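Local coordinates for PTS EIIA type-4 domain-containing protein (Streptococcus agalactiae NEM316, PDB 4TKZ) that is a probable cytoplasmic EIIA component of a sugar phosphotransferase system, likely passing phosphoryl groups along the chain that drives sugar uptake, at residues S40-D43 and V44-L48. Sequence-based numbering, arbitrary orientation.
Sequences SSND and VRVAL
One face of the Asn42 amide is turned toward the following helical turn: Val46 CG2 lies against this face, at its oxygen corner, 3.7 Å from Asn42 OD1, and Arg45 CD approaches the same face more loosely, 4.2 Å from Asn42 ND2. With CG of Asn42 anti to the backbone N (chi1 -166°), the amide is carried across Val46, whose CG2 also sits 3.3 Å from Asn42 O. A water, tilted toward the same face, accepts weakly from Arg45 NE but lies implausibly close to Asn42 ND2, so a water bridge between the two side chains is doubtful; the far end of the extended arginine leads on to a salt bridge from NH1 to Glu79. The second flat group, the Asp43 carboxylate, is met from above its plane: Ser40 N lies 2.9 Å from Asp43 OD2, 42° out of that plane, yet the N-H points almost straight at the oxygen (173°). Asp43 N returns a bond of 3.0 Å to Ser40 OG. These reciprocal bonds satisfy the definition of a capping box, with Ser40 as N-cap of helix 41-52. In this parallel four-stranded alpha/beta fold, that helix makes the beta-alpha-beta connection between strands 30-35 and 57-62. From the N-cap onward the i to i+4 backbone bonds begin, the first, Val44 N to Ser40 O, only weak, whereas Arg45 N to Ser41 O and Ala47 N to Asp43 O both measure 3.0 Å, and Val46 N to Asn42 O shortens to 2.8 Å. Val44 CG2 packs 3.6 Å from Ser40 O, and the buried Val44 side chain also touches Phe35 and Val7 of neighbouring strands, while Ser41 reaches Thr68 and Val72 of helix 68-76.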
# COMPACT_ATOMS: atom_id res chain seq x y z
N SER A 40 14.40 10.85 -12.58
CA SER A 40 13.52 11.44 -13.56
C SER A 40 12.49 10.40 -14.01
O SER A 40 12.63 9.21 -13.72
CB SER A 40 14.30 11.89 -14.79
OG SER A 40 14.73 10.77 -15.55
N SER A 41 11.48 10.88 -14.71
CA SER A 41 10.50 9.99 -15.32
C SER A 41 11.18 9.04 -16.31
O SER A 41 10.86 7.85 -16.36
CB SER A 41 9.39 10.82 -15.99
OG SER A 41 8.46 10.00 -16.66
N ASN A 42 12.12 9.55 -17.11
CA ASN A 42 12.81 8.67 -18.05
C ASN A 42 13.58 7.56 -17.34
O ASN A 42 13.68 6.44 -17.86
CB ASN A 42 13.72 9.48 -19.00
CG ASN A 42 14.18 8.66 -20.19
OD1 ASN A 42 15.32 8.20 -20.24
ND2 ASN A 42 13.29 8.46 -21.15
N ASP A 43 14.11 7.85 -16.15
CA ASP A 43 14.84 6.85 -15.37
C ASP A 43 13.94 5.66 -15.05
O ASP A 43 14.35 4.50 -15.15
CB ASP A 43 15.36 7.45 -14.07
CG ASP A 43 16.50 8.42 -14.29
OD1 ASP A 43 17.20 8.28 -15.31
OD2 ASP A 43 16.69 9.30 -13.42
N VAL A 44 12.70 5.96 -14.67
CA VAL A 44 11.68 4.94 -14.43
C VAL A 44 11.38 4.17 -15.71
O VAL A 44 11.25 2.94 -15.69
CB VAL A 44 10.37 5.55 -13.91
CG1 VAL A 44 9.36 4.45 -13.61
CG2 VAL A 44 10.63 6.36 -12.67
N ARG A 45 11.26 4.89 -16.82
CA ARG A 45 10.97 4.25 -18.09
C ARG A 45 12.08 3.28 -18.48
O ARG A 45 11.79 2.18 -18.94
CB ARG A 45 10.79 5.28 -19.20
CG ARG A 45 10.51 4.66 -20.56
CD ARG A 45 10.09 5.73 -21.54
NE ARG A 45 10.11 5.26 -22.92
CZ ARG A 45 9.02 4.93 -23.61
NH1 ARG A 45 9.14 4.52 -24.87
NH2 ARG A 45 7.82 5.01 -23.05
N VAL A 46 13.33 3.70 -18.29
CA VAL A 46 14.49 2.88 -18.64
C VAL A 46 14.48 1.61 -17.80
O VAL A 46 14.68 0.51 -18.32
CB VAL A 46 15.80 3.65 -18.40
CG1 VAL A 46 16.99 2.70 -18.40
CG2 VAL A 46 16.00 4.69 -19.50
N ALA A 47 14.24 1.78 -16.51
CA ALA A 47 14.21 0.65 -15.60
C ALA A 47 13.11 -0.34 -15.98
O ALA A 47 13.34 -1.56 -16.01
CB ALA A 47 14.03 1.12 -14.16
N LEU A 48 11.92 0.18 -16.27
CA LEU A 48 10.79 -0.70 -16.61
C LEU A 48 11.05 -1.47 -17.89
O LEU A 48 10.83 -2.69 -17.92
CB LEU A 48 9.48 0.09 -16.69
CG LEU A 48 8.19 -0.73 -16.83
CD1 LEU A 48 8.01 -1.70 -15.64
CD2 LEU A 48 6.99 0.19 -16.92
O HOH W 1 12.99 6.44 -22.60